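Local coordinates for protein NADH-rubredoxin oxidoreductase (Clostridium acetobutylicum, PDB 3KLJ) that catalyses the NADH-dependent reduction of rubredoxin through a bound FAD, passing electrons into the oxygen-scavenging chain of an obligate anaerobe, at residues A[229-234]-A[243-248]; A[276-281]-A[300-305]; A[313-318]-A[354-359]; A[318-323]-A[349-354]. All coordinates share one frame; numbering follows the deposited sequence. Where two conformers were deposited one is given.

Contact 1: A[229-234]-A[243-248]; sequences VKPNLD and SKRGIL
P231 and G246 bring the two backbones closest, their CA atoms 5.4 Å apart, with no backbone hydrogen bond joining strand 229-231 to the turn that leads into strand 247-249. The bridge is the side chain of R245: CG lies anti to the backbone N (chi1 167°) and the chain stays extended as far as NE. R245 NH2 then donates to V229 O at 2.7 Å, in a bent bond with an N-H...O angle of 132°. P231 crosses this side chain at about a right angle. Proline suits the place because its rigid apolar ring sets CD over one guanidinium face, offset toward the rim, and its CG also rests 3.3 Å from R245 O. Glycine's bare CA allows G246 to approach P231 CG to 3.6 Å. Beyond, L233 CD2 meets I247 CG1 at 4.0 Å. R245 NE is held by N273, while the K230 amine turns to N117. The guanidinium thus donates to V229 O and to N273 OD1, both neutral acceptors, and a water accepts from NH1. One bent, charge-assisted bond and an apolar cover on the guanidinium link strand 229-231, which pairs with 114-116, to the turn before strand 247-249.

Contact 2: A[276-281]-A[300-305]; sequences LINIAN and EIIPSP. With FAD (flavin-adenine dinucleotide), chain B.
L276, the N-cap residue of helix 277-291, reaches both the 300-305 loop and the flavin with its two methyl branches. With CG anti to the carbonyl carbon (chi1 -63°), the branch point sits between loop and flavin, and CD1 lies against I302 CG2, closely in the model, though the I302 side chain is not placed reliably; CD1 also touches S304 CB. The other branch, CD2, stands 3.3 Å from O2 of FAD, so a branched apolar residue serves two neighbours at once. The I277 side chain takes no part in the loop contact, but its backbone N donates to FAD O2 at 2.9 Å in a nearly straight bond (N-H...O 162°). The flavin carbonyl therefore meets the first turn of a helix, whose positive end would be expected to favour negative charge around N1 and O2 of a reduced flavin, as in related flavoprotein reductases. At N278 the backbone O has I301 CD1 for a neighbour at 4.0 Å. I279 lies across I302 at about a right angle, although the modelled spacing there is too short to be trusted in detail. A280, with only a methyl group, comes within 3.6 Å of FAD O5' through its CB. I277, A280 and N281 pack on helix 19-28, I279 also touches P274 and Y298, and 300-305 runs on into strand 306-309 of the C-terminal sheet.

Contact 3: A[313-318]-A[354-359]; sequences SIISCG and GDVSLG
I315 and G359 form the tight part of this contact, where strand 312-317 meets the first turn of helix 356-367. I315 CG1 lies 3.3 Å from G359 CA, and CD1 reaches G359 O at the same 3.3 Å. Glycine is the fitting residue, since any CB on that side would run into CG1. The isoleucine itself looks strained, its chi1 of 101° lying far from a staggered value. Its other branch, CG2, crosses to V356 CG2 at 3.8 Å; a beta-branched valine offers this methyl close to the helix backbone, and the same methyl also touches S313 CB. Strand 346-353, antiparallel neighbour of 312-317, ends at I353; G354, whose positive phi suits glycine, and D355 make the turn, and helix 356-367 then packs on the sheet of the rubredoxin-reductase C-terminal domain. G354 N donates to S313 O at 2.7 Å, carrying the strand pairing one residue past the strand end. D355 is the N-cap, its OD2 accepting from L358 N at 3.2 Å from above the carboxylate plane, while OD1 makes a salt bridge to K336. Beside the S313-G354 bond the fit is looser, and a water stands between the two backbones: it accepts from D355 N at 3.1 Å while giving only a weak bond to S313 O. S313 OG approaches G354 CA at 3.4 Å without a hydrogen bond across the contact.

Contact 4: A[318-323]-A[349-354]; sequences GDIENN and AAAVIG
With CG1 anti to its carbonyl carbon (chi1 -63°) and a second bend at chi2 (-80°), I320 lays its CD1 against the backbone of A349-A351. That methyl sits 3.6 Å from A350 N and also touches the CB atoms of A349 and A351. Alanine suits these last two positions, where small side chains let the isoleucine come down close to the strand. The N323 amide, turned by a chi2 of -71°, faces back to its own loop, where ND2 donates to D319 O at 2.8 Å. The oxygen lies close to the amide plane, whereas the N-H arrives from above the carbonyl plane. Two acceptors, D319 O and D348 OD2, hold the amide's rotation; ND2 also lies 3.4 Å from A349 CB. The loop is compact: D319 centres an inverse gamma turn closed by a weak bond from I320 N to G318 O, and I320 to N323 form a type I beta turn. G318, with positive phi, begins the bend beside A349. E321 makes a salt bridge with R184. Strand 346-353 runs between 312-317 and 337-343 in the antiparallel sheet, and A350, its small CB directed away from the loop, packs on L362 and I366 of helix 356-367.

Contacts 1 and 2 follow one another along the chain and lie about 17 Å apart between centres, both beside the FAD. Contact 2 also reaches onward, since 300-305 leads into strand 306-309, an edge of the antiparallel sheet that contacts 3 and 4 build on. These last two are about 9 Å apart between centres and in direct touch through the backbone pairing of strands 312-317 and 346-353. They share G318 and G354 and are nested, contact 4 lying inside the loop closed by contact 3. Contacts 1 and 3 stand on opposite sides of the chain's centre, about 29 Å between centres. Together they trace the path from the flavin-binding core to the C-terminal domain, with contact 2 as the junction.

Contact 1: A[229-234]-A[243-248]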
loop_
_atom_site.group_PDB
_atom_site.type_symbol
_atom_site.label_atom_id
_atom_site.label_comp_id
_atom_site.label_asym_id
_atom_site.label_seq_id
_atom_site.Cartn_x
_atom_site.Cartn_y
_atom_site.Cartn_z
ATOM N N VAL A 229 -2.390 -7.367 -0.078
ATOM C CA VAL A 229 -3.378 -6.653 -0.851
ATOM C C VAL A 229 -3.058 -6.923 -2.325
ATOM O O VAL A 229 -1.902 -7.186 -2.654
ATOM C CB VAL A 229 -3.263 -5.146 -0.428
ATOM C CG1 VAL A 229 -3.035 -4.202 -1.575
ATOM C CG2 VAL A 229 -4.388 -4.729 0.526
ATOM N N LYS A 230 -4.076 -6.914 -3.193
ATOM C CA LYS A 230 -3.890 -7.056 -4.652
ATOM C C LYS A 230 -4.715 -6.020 -5.426
ATOM O O LYS A 230 -5.783 -5.610 -4.960
ATOM C CB LYS A 230 -4.331 -8.453 -5.132
ATOM C CG LYS A 230 -3.424 -9.608 -4.741
ATOM C CD LYS A 230 -3.915 -10.909 -5.409
ATOM C CE LYS A 230 -3.035 -12.092 -5.073
ATOM N NZ LYS A 230 -3.234 -12.570 -3.678
ATOM N N PRO A 231 -4.247 -5.614 -6.618
ATOM C CA PRO A 231 -5.057 -4.753 -7.475
ATOM C C PRO A 231 -6.512 -5.217 -7.592
ATOM O O PRO A 231 -6.785 -6.392 -7.788
ATOM C CB PRO A 231 -4.350 -4.874 -8.827
ATOM C CG PRO A 231 -2.897 -4.934 -8.425
ATOM C CD PRO A 231 -2.912 -5.855 -7.212
ATOM N N ASN A 232 -7.430 -4.273 -7.445
ATOM C CA ASN A 232 -8.855 -4.547 -7.523
ATOM C C ASN A 232 -9.310 -4.283 -8.961
ATOM O O ASN A 232 -9.542 -3.135 -9.337
ATOM C CB ASN A 232 -9.575 -3.646 -6.515
ATOM C CG ASN A 232 -11.019 -4.053 -6.260
ATOM O OD1 ASN A 232 -11.588 -4.896 -6.950
ATOM N ND2 ASN A 232 -11.621 -3.432 -5.254
ATOM N N LEU A 233 -9.428 -5.350 -9.756
ATOM C CA LEU A 233 -9.638 -5.204 -11.202
ATOM C C LEU A 233 -10.569 -6.237 -11.864
ATOM O O LEU A 233 -10.520 -6.408 -13.087
ATOM C CB LEU A 233 -8.274 -5.176 -11.927
ATOM C CG LEU A 233 -7.242 -6.268 -11.570
ATOM C CD1 LEU A 233 -7.763 -7.682 -11.915
ATOM C CD2 LEU A 233 -5.891 -6.022 -12.247
ATOM N N ASP A 234 -11.430 -6.900 -11.090
ATOM C CA ASP A 234 -12.342 -7.918 -11.630
ATOM C C ASP A 234 -13.221 -7.391 -12.765
ATOM O O ASP A 234 -13.563 -8.130 -13.685
ATOM C CB ASP A 234 -13.227 -8.510 -10.529
ATOM C CG ASP A 234 -13.901 -9.802 -10.960
ATOM O OD1 ASP A 234 -13.181 -10.727 -11.392
ATOM O OD2 ASP A 234 -15.144 -9.894 -10.874
ATOM N N SER A 243 -3.287 -7.264 -18.217
ATOM C CA SER A 243 -2.979 -7.270 -16.797
ATOM C C SER A 243 -2.089 -8.446 -16.445
ATOM O O SER A 243 -2.108 -9.482 -17.114
ATOM C CB SER A 243 -4.268 -7.306 -15.950
ATOM O OG SER A 243 -4.980 -8.519 -16.144
ATOM N N LYS A 244 -1.305 -8.282 -15.389
ATOM C CA LYS A 244 -0.627 -9.414 -14.767
ATOM C C LYS A 244 -1.051 -9.452 -13.302
ATOM O O LYS A 244 -2.076 -10.046 -12.982
ATOM C CB LYS A 244 0.898 -9.324 -14.939
ATOM C CG LYS A 244 1.369 -9.271 -16.396
ATOM C CD LYS A 244 1.233 -10.611 -17.109
ATOM C CE LYS A 244 1.517 -10.466 -18.599
ATOM N NZ LYS A 244 1.435 -11.775 -19.340
ATOM N N ARG A 245 -0.267 -8.831 -12.421
ATOM C CA ARG A 245 -0.723 -8.551 -11.068
ATOM C C ARG A 245 -1.679 -7.354 -11.134
ATOM O O ARG A 245 -2.789 -7.411 -10.612
ATOM C CB ARG A 245 0.454 -8.245 -10.127
ATOM C CG ARG A 245 0.029 -7.626 -8.776
ATOM C CD ARG A 245 1.191 -7.588 -7.775
ATOM N NE ARG A 245 0.803 -6.889 -6.553
ATOM C CZ ARG A 245 0.393 -7.488 -5.435
ATOM N NH1 ARG A 245 0.311 -8.817 -5.362
ATOM N NH2 ARG A 245 0.060 -6.751 -4.387
ATOM N N GLY A 246 -1.229 -6.278 -11.781
ATOM C CA GLY A 246 -2.041 -5.087 -11.948
ATOM C C GLY A 246 -2.355 -4.844 -13.406
ATOM O O GLY A 246 -1.954 -5.641 -14.265
ATOM N N ILE A 247 -3.073 -3.754 -13.689
ATOM C CA ILE A 247 -3.346 -3.341 -15.067
ATOM C C ILE A 247 -2.045 -2.774 -15.644
ATOM O O ILE A 247 -1.438 -1.881 -15.056
ATOM C CB ILE A 247 -4.501 -2.287 -15.166
ATOM C CG1 ILE A 247 -5.826 -2.883 -14.670
ATOM C CG2 ILE A 247 -4.657 -1.763 -16.606
ATOM C CD1 ILE A 247 -6.947 -1.869 -14.495
ATOM N N LEU A 248 -1.631 -3.304 -16.792
ATOM C CA LEU A 248 -0.362 -2.920 -17.406
ATOM C C LEU A 248 -0.467 -1.524 -18.016
ATOM O O LEU A 248 -1.403 -1.252 -18.781
ATOM C CB LEU A 248 0.048 -3.963 -18.460
ATOM C CG LEU A 248 0.910 -5.192 -18.084
ATOM C CD1 LEU A 248 0.828 -5.668 -16.604
ATOM C CD2 LEU A 248 0.691 -6.360 -19.037
HETATM O O HOH W 1 -0.504 -10.280 -2.557
#

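Contact 2: A[276-281]-A[300-305]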
loop_
_atom_site.group_PDB
_atom_site.type_symbol
_atom_site.label_atom_id
_atom_site.label_comp_id
_atom_site.label_asym_id
_atom_site.label_seq_id
_atom_site.Cartn_x
_atom_site.Cartn_y
_atom_site.Cartn_z
ATOM N N LEU A 276 1.985 2.109 -3.031
ATOM C CA LEU A 276 2.379 3.205 -2.161
ATOM C C LEU A 276 1.653 4.476 -2.579
ATOM O O LEU A 276 1.356 4.654 -3.761
ATOM C CB LEU A 276 3.900 3.412 -2.213
ATOM C CG LEU A 276 4.764 2.245 -1.724
ATOM C CD1 LEU A 276 6.256 2.454 -2.038
ATOM C CD2 LEU A 276 4.554 2.036 -0.238
ATOM N N ILE A 277 1.387 5.357 -1.610
ATOM C CA ILE A 277 0.579 6.553 -1.874
ATOM C C ILE A 277 1.258 7.608 -2.757
ATOM O O ILE A 277 0.583 8.221 -3.587
ATOM C CB ILE A 277 -0.084 7.163 -0.588
ATOM C CG1 ILE A 277 -1.217 8.123 -0.992
ATOM C CG2 ILE A 277 0.946 7.824 0.315
ATOM C CD1 ILE A 277 -2.320 8.259 -0.004
ATOM N N ASN A 278 2.572 7.811 -2.629
ATOM C CA ASN A 278 3.231 8.781 -3.502
ATOM C C ASN A 278 3.146 8.363 -4.981
ATOM O O ASN A 278 3.038 9.214 -5.862
ATOM C CB ASN A 278 4.666 9.111 -3.053
ATOM C CG ASN A 278 5.580 7.900 -3.032
ATOM O OD1 ASN A 278 5.142 6.763 -3.213
ATOM N ND2 ASN A 278 6.868 8.142 -2.802
ATOM N N ILE A 279 3.156 7.057 -5.237
ATOM C CA ILE A 279 2.956 6.500 -6.584
ATOM C C ILE A 279 1.528 6.753 -7.084
ATOM O O ILE A 279 1.329 7.097 -8.245
ATOM C CB ILE A 279 3.298 4.986 -6.624
ATOM C CG1 ILE A 279 4.787 4.805 -6.314
ATOM C CG2 ILE A 279 2.933 4.357 -7.979
ATOM C CD1 ILE A 279 5.258 3.367 -6.191
ATOM N N ALA A 280 0.547 6.573 -6.201
ATOM C CA ALA A 280 -0.857 6.839 -6.519
ATOM C C ALA A 280 -1.058 8.291 -6.943
ATOM O O ALA A 280 -1.681 8.571 -7.972
ATOM C CB ALA A 280 -1.751 6.496 -5.328
ATOM N N ASN A 281 -0.545 9.203 -6.130
ATOM C CA ASN A 281 -0.624 10.631 -6.417
ATOM C C ASN A 281 0.013 10.975 -7.762
ATOM O O ASN A 281 -0.590 11.670 -8.584
ATOM C CB ASN A 281 0.052 11.431 -5.301
ATOM C CG ASN A 281 -0.688 11.335 -3.984
ATOM O OD1 ASN A 281 -0.075 11.340 -2.911
ATOM N ND2 ASN A 281 -2.013 11.238 -4.056
ATOM N N GLU A 300 9.656 6.135 -12.572
ATOM C CA GLU A 300 9.704 5.435 -11.299
ATOM C C GLU A 300 10.402 6.297 -10.248
ATOM O O GLU A 300 11.511 6.764 -10.467
ATOM C CB GLU A 300 10.435 4.110 -11.479
ATOM C CG GLU A 300 10.326 3.179 -10.294
ATOM C CD GLU A 300 11.180 1.938 -10.450
ATOM O OE1 GLU A 300 11.681 1.679 -11.568
ATOM O OE2 GLU A 300 11.349 1.220 -9.443
ATOM N N ILE A 301 9.740 6.507 -9.115
ATOM C CA ILE A 301 10.231 7.436 -8.101
ATOM C C ILE A 301 11.005 6.731 -6.989
ATOM O O ILE A 301 11.967 7.277 -6.437
ATOM C CB ILE A 301 9.043 8.167 -7.383
ATOM C CG1 ILE A 301 7.972 8.649 -8.368
ATOM C CG2 ILE A 301 9.556 9.312 -6.473
ATOM C CD1 ILE A 301 6.600 8.850 -7.717
ATOM N N ILE A 302 10.616 5.489 -6.727
ATOM C CA ILE A 302 10.258 5.087 -5.360
ATOM C C ILE A 302 11.296 4.715 -4.303
ATOM O O ILE A 302 11.897 3.635 -4.368
ATOM C CB ILE A 302 9.148 4.009 -5.383
ATOM C CG1 ILE A 302 8.312 4.169 -6.652
ATOM C CG2 ILE A 302 8.294 4.108 -4.119
ATOM C CD1 ILE A 302 7.563 5.514 -6.729
ATOM N N PRO A 303 11.480 5.621 -3.314
ATOM C CA PRO A 303 11.941 5.251 -1.982
ATOM C C PRO A 303 10.721 5.082 -1.065
ATOM O O PRO A 303 9.612 5.511 -1.410
ATOM C CB PRO A 303 12.776 6.465 -1.554
ATOM C CG PRO A 303 12.340 7.613 -2.460
ATOM C CD PRO A 303 11.344 7.084 -3.448
ATOM N N SER A 304 10.947 4.523 0.116
ATOM C CA SER A 304 9.912 4.442 1.152
ATOM C C SER A 304 10.552 4.173 2.508
ATOM O O SER A 304 11.019 3.056 2.769
ATOM C CB SER A 304 8.833 3.393 0.817
ATOM O OG SER A 304 9.333 2.069 0.901
ATOM N N PRO A 305 10.624 5.211 3.363
ATOM C CA PRO A 305 11.073 4.935 4.720
ATOM C C PRO A 305 9.923 4.345 5.517
ATOM O O PRO A 305 8.928 5.018 5.786
ATOM C CB PRO A 305 11.478 6.314 5.264
ATOM C CG PRO A 305 11.477 7.239 4.075
ATOM C CD PRO A 305 10.496 6.656 3.111
HETATM P PA FAD B . -7.426 3.271 -3.236
HETATM O O1A FAD B . -7.710 1.844 -2.848
HETATM O O2A FAD B . -6.940 4.108 -2.077
HETATM O O5B FAD B . -8.736 3.923 -3.872
HETATM C C5B FAD B . -9.471 3.247 -4.877
HETATM C C4B FAD B . -10.959 3.551 -4.705
HETATM O O4B FAD B . -11.693 2.975 -5.785
HETATM C C3B FAD B . -11.506 2.928 -3.423
HETATM O O3B FAD B . -12.207 3.917 -2.688
HETATM C C2B FAD B . -12.436 1.822 -3.886
HETATM O O2B FAD B . -13.576 1.694 -3.065
HETATM C C1B FAD B . -12.826 2.288 -5.281
HETATM N N9A FAD B . -13.227 1.192 -6.182
HETATM C C8A FAD B . -12.726 -0.082 -6.225
HETATM N N7A FAD B . -13.369 -0.765 -7.200
HETATM C C5A FAD B . -14.269 0.051 -7.786
HETATM C C6A FAD B . -15.184 -0.146 -8.820
HETATM N N6A FAD B . -15.471 -1.381 -9.234
HETATM N N1A FAD B . -15.998 0.907 -9.201
HETATM C C2A FAD B . -15.908 2.134 -8.571
HETATM N N3A FAD B . -15.006 2.316 -7.539
HETATM C C4A FAD B . -14.193 1.289 -7.154
HETATM N N1 FAD B . 1.004 3.628 1.452
HETATM C C2 FAD B . 2.216 4.238 1.695
HETATM O O2 FAD B . 2.884 4.641 0.757
HETATM N N3 FAD B . 2.671 4.424 2.984
HETATM C C4 FAD B . 1.917 3.983 4.046
HETATM O O4 FAD B . 2.360 4.152 5.186
HETATM C C4X FAD B . 0.688 3.348 3.816
HETATM N N5 FAD B . -0.095 2.902 4.870
HETATM C C5X FAD B . -1.308 2.283 4.634
HETATM C C6 FAD B . -2.091 1.830 5.705
HETATM C C7 FAD B . -3.326 1.213 5.448
HETATM C C7M FAD B . -4.169 0.725 6.590
HETATM C C8 FAD B . -3.765 1.040 4.135
HETATM C C8M FAD B . -5.084 0.374 3.831
HETATM C C9 FAD B . -2.980 1.487 3.080
HETATM C C9A FAD B . -1.753 2.113 3.323
HETATM N N10 FAD B . -0.975 2.565 2.260
HETATM C C10 FAD B . 0.238 3.180 2.506
HETATM C "C1'" FAD B . -1.435 2.364 0.854
HETATM C "C2'" FAD B . -2.088 3.597 0.268
HETATM O "O2'" FAD B . -3.275 3.858 0.989
HETATM C "C3'" FAD B . -2.401 3.291 -1.183
HETATM O "O3'" FAD B . -1.194 3.142 -1.906
HETATM C "C4'" FAD B . -3.232 4.369 -1.857
HETATM O "O4'" FAD B . -4.442 4.585 -1.143
HETATM C "C5'" FAD B . -3.580 3.897 -3.263
HETATM O "O5'" FAD B . -4.503 4.813 -3.795
HETATM P P FAD B . -5.436 4.377 -5.005
HETATM O O1P FAD B . -6.286 5.568 -5.416
HETATM O O2P FAD B . -4.630 3.772 -6.128
HETATM O O3P FAD B . -6.352 3.177 -4.431
#

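Contact 3: A[313-318]-A[354-359]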
loop_
_atom_site.group_PDB
_atom_site.type_symbol
_atom_site.label_atom_id
_atom_site.label_comp_id
_atom_site.label_asym_id
_atom_site.label_seq_id
_atom_site.Cartn_x
_atom_site.Cartn_y
_atom_site.Cartn_z
ATOM N N SER A 313 12.483 2.721 13.208
ATOM C CA SER A 313 12.513 3.081 11.796
ATOM C C SER A 313 13.229 2.041 10.954
ATOM O O SER A 313 14.264 1.510 11.372
ATOM C CB SER A 313 13.231 4.413 11.636
ATOM O OG SER A 313 14.572 4.304 12.088
ATOM N N ILE A 314 12.707 1.774 9.757
ATOM C CA ILE A 314 13.291 0.758 8.868
ATOM C C ILE A 314 13.395 1.253 7.437
ATOM O O ILE A 314 12.441 1.803 6.902
ATOM C CB ILE A 314 12.458 -0.551 8.860
ATOM C CG1 ILE A 314 12.496 -1.213 10.234
ATOM C CG2 ILE A 314 12.980 -1.523 7.791
ATOM C CD1 ILE A 314 11.416 -2.223 10.448
ATOM N N ILE A 315 14.554 1.078 6.815
ATOM C CA ILE A 315 14.620 1.203 5.364
ATOM C C ILE A 315 15.212 -0.067 4.758
ATOM O O ILE A 315 16.229 -0.588 5.231
ATOM C CB ILE A 315 15.326 2.517 4.833
ATOM C CG1 ILE A 315 16.754 2.265 4.380
ATOM C CG2 ILE A 315 15.245 3.703 5.823
ATOM C CD1 ILE A 315 16.866 2.080 2.907
ATOM N N SER A 316 14.549 -0.562 3.720
ATOM C CA SER A 316 14.935 -1.806 3.078
ATOM C C SER A 316 15.015 -1.581 1.584
ATOM O O SER A 316 14.130 -0.944 1.006
ATOM C CB SER A 316 13.928 -2.917 3.406
ATOM O OG SER A 316 14.295 -4.125 2.764
ATOM N N CYS A 317 16.061 -2.131 0.968
ATOM C CA CYS A 317 16.328 -1.892 -0.448
ATOM C C CYS A 317 16.777 -3.144 -1.181
ATOM O O CYS A 317 17.668 -3.853 -0.730
ATOM C CB CYS A 317 17.381 -0.796 -0.618
ATOM S SG CYS A 317 17.660 -0.306 -2.342
ATOM N N GLY A 318 16.153 -3.390 -2.329
ATOM C CA GLY A 318 16.499 -4.525 -3.175
ATOM C C GLY A 318 15.932 -5.822 -2.649
ATOM O O GLY A 318 15.305 -5.848 -1.590
ATOM N N GLY A 354 16.684 1.505 12.488
ATOM C CA GLY A 354 17.122 2.488 13.474
ATOM C C GLY A 354 18.178 3.495 13.036
ATOM O O GLY A 354 18.758 4.176 13.880
ATOM N N ASP A 355 18.432 3.601 11.732
ATOM C CA ASP A 355 19.330 4.640 11.201
ATOM C C ASP A 355 18.956 4.976 9.764
ATOM O O ASP A 355 19.545 4.470 8.815
ATOM C CB ASP A 355 20.803 4.205 11.306
ATOM C CG ASP A 355 21.783 5.358 11.090
ATOM O OD1 ASP A 355 22.977 5.168 11.408
ATOM O OD2 ASP A 355 21.383 6.448 10.607
ATOM N N VAL A 356 17.948 5.825 9.608
ATOM C CA VAL A 356 17.447 6.182 8.286
ATOM C C VAL A 356 18.513 6.886 7.450
ATOM O O VAL A 356 18.576 6.676 6.236
ATOM C CB VAL A 356 16.151 7.032 8.371
ATOM C CG1 VAL A 356 15.873 7.762 7.058
ATOM C CG2 VAL A 356 14.980 6.154 8.732
ATOM N N SER A 357 19.354 7.692 8.097
ATOM C CA SER A 357 20.459 8.369 7.401
ATOM C C SER A 357 21.383 7.367 6.707
ATOM O O SER A 357 21.787 7.579 5.560
ATOM C CB SER A 357 21.269 9.250 8.359
ATOM O OG SER A 357 22.331 9.890 7.666
ATOM N N LEU A 358 21.724 6.284 7.407
ATOM C CA LEU A 358 22.568 5.246 6.821
ATOM C C LEU A 358 21.823 4.437 5.757
ATOM O O LEU A 358 22.357 4.204 4.671
ATOM C CB LEU A 358 23.142 4.311 7.891
ATOM C CG LEU A 358 24.041 3.172 7.400
ATOM C CD1 LEU A 358 25.239 3.637 6.569
ATOM C CD2 LEU A 358 24.508 2.353 8.578
ATOM N N GLY A 359 20.596 4.024 6.065
ATOM C CA GLY A 359 19.775 3.318 5.082
ATOM C C GLY A 359 19.688 4.089 3.769
ATOM O O GLY A 359 19.795 3.509 2.690
HETATM O O HOH W 2 16.608 2.787 9.374
#

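Contact 4: A[318-323]-A[349-354]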
loop_
_atom_site.group_PDB
_atom_site.type_symbol
_atom_site.label_atom_id
_atom_site.label_comp_id
_atom_site.label_asym_id
_atom_site.label_seq_id
_atom_site.Cartn_x
_atom_site.Cartn_y
_atom_site.Cartn_z
ATOM N N GLY A 318 16.153 -3.390 -2.329
ATOM C CA GLY A 318 16.499 -4.525 -3.175
ATOM C C GLY A 318 15.932 -5.822 -2.649
ATOM O O GLY A 318 15.305 -5.848 -1.590
ATOM N N ASP A 319 16.162 -6.898 -3.399
ATOM C CA ASP A 319 15.642 -8.224 -3.075
ATOM C C ASP A 319 16.356 -8.847 -1.871
ATOM O O ASP A 319 17.321 -9.594 -2.030
ATOM C CB ASP A 319 15.740 -9.137 -4.309
ATOM C CG ASP A 319 15.269 -10.560 -4.037
ATOM O OD1 ASP A 319 14.232 -10.742 -3.358
ATOM O OD2 ASP A 319 15.936 -11.503 -4.517
ATOM N N ILE A 320 15.873 -8.524 -0.672
ATOM C CA ILE A 320 16.400 -9.097 0.572
ATOM C C ILE A 320 15.974 -10.560 0.749
ATOM O O ILE A 320 16.789 -11.411 1.114
ATOM C CB ILE A 320 15.962 -8.278 1.827
ATOM C CG1 ILE A 320 16.511 -6.846 1.791
ATOM C CG2 ILE A 320 16.402 -8.965 3.113
ATOM C CD1 ILE A 320 17.975 -6.698 2.227
ATOM N N GLU A 321 14.703 -10.853 0.484
ATOM C CA GLU A 321 14.130 -12.162 0.826
ATOM C C GLU A 321 14.822 -13.366 0.166
ATOM O O GLU A 321 15.098 -14.368 0.834
ATOM C CB GLU A 321 12.624 -12.193 0.546
ATOM C CG GLU A 321 11.925 -13.433 1.100
ATOM C CD GLU A 321 10.436 -13.473 0.801
ATOM O OE1 GLU A 321 9.741 -14.312 1.415
ATOM O OE2 GLU A 321 9.958 -12.678 -0.040
ATOM N N ASN A 322 15.098 -13.271 -1.131
ATOM C CA ASN A 322 15.685 -14.393 -1.869
ATOM C C ASN A 322 17.093 -14.104 -2.396
ATOM O O ASN A 322 17.557 -14.742 -3.345
ATOM C CB ASN A 322 14.767 -14.813 -3.024
ATOM C CG ASN A 322 13.369 -15.180 -2.562
ATOM O OD1 ASN A 322 12.383 -14.783 -3.183
ATOM N ND2 ASN A 322 13.276 -15.946 -1.473
ATOM N N ASN A 323 17.776 -13.148 -1.773
ATOM C CA ASN A 323 19.098 -12.752 -2.242
ATOM C C ASN A 323 20.116 -13.880 -2.145
ATOM O O ASN A 323 20.195 -14.576 -1.125
ATOM C CB ASN A 323 19.604 -11.519 -1.500
ATOM C CG ASN A 323 20.539 -10.677 -2.347
ATOM O OD1 ASN A 323 21.676 -11.068 -2.615
ATOM N ND2 ASN A 323 20.062 -9.515 -2.779
ATOM N N ALA A 349 21.614 -5.388 -2.163
ATOM C CA ALA A 349 20.500 -5.264 -1.230
ATOM C C ALA A 349 20.994 -4.887 0.150
ATOM O O ALA A 349 22.102 -5.256 0.555
ATOM C CB ALA A 349 19.695 -6.551 -1.167
ATOM N N ALA A 350 20.167 -4.133 0.863
ATOM C CA ALA A 350 20.499 -3.689 2.207
ATOM C C ALA A 350 19.247 -3.323 2.975
ATOM O O ALA A 350 18.258 -2.857 2.386
ATOM C CB ALA A 350 21.435 -2.500 2.155
ATOM N N ALA A 351 19.304 -3.513 4.290
ATOM C CA ALA A 351 18.274 -3.003 5.175
ATOM C C ALA A 351 18.909 -2.455 6.440
ATOM O O ALA A 351 19.917 -2.979 6.922
ATOM C CB ALA A 351 17.240 -4.108 5.509
ATOM N N VAL A 352 18.324 -1.401 6.977
ATOM C CA VAL A 352 18.806 -0.809 8.221
ATOM C C VAL A 352 17.601 -0.518 9.089
ATOM O O VAL A 352 16.607 0.074 8.626
ATOM C CB VAL A 352 19.602 0.509 7.996
ATOM C CG1 VAL A 352 20.117 1.074 9.316
ATOM C CG2 VAL A 352 20.779 0.289 7.069
ATOM N N ILE A 353 17.693 -0.952 10.336
ATOM C CA ILE A 353 16.700 -0.654 11.354
ATOM C C ILE A 353 17.347 0.369 12.286
ATOM O O ILE A 353 18.454 0.145 12.773
ATOM C CB ILE A 353 16.317 -1.931 12.172
ATOM C CG1 ILE A 353 15.931 -3.104 11.247
ATOM C CG2 ILE A 353 15.194 -1.620 13.176
ATOM C CD1 ILE A 353 15.631 -4.434 11.991
ATOM N N GLY A 354 16.684 1.505 12.488
ATOM C CA GLY A 354 17.122 2.488 13.474
ATOM C C GLY A 354 18.178 3.495 13.036
ATOM O O GLY A 354 18.758 4.176 13.880
#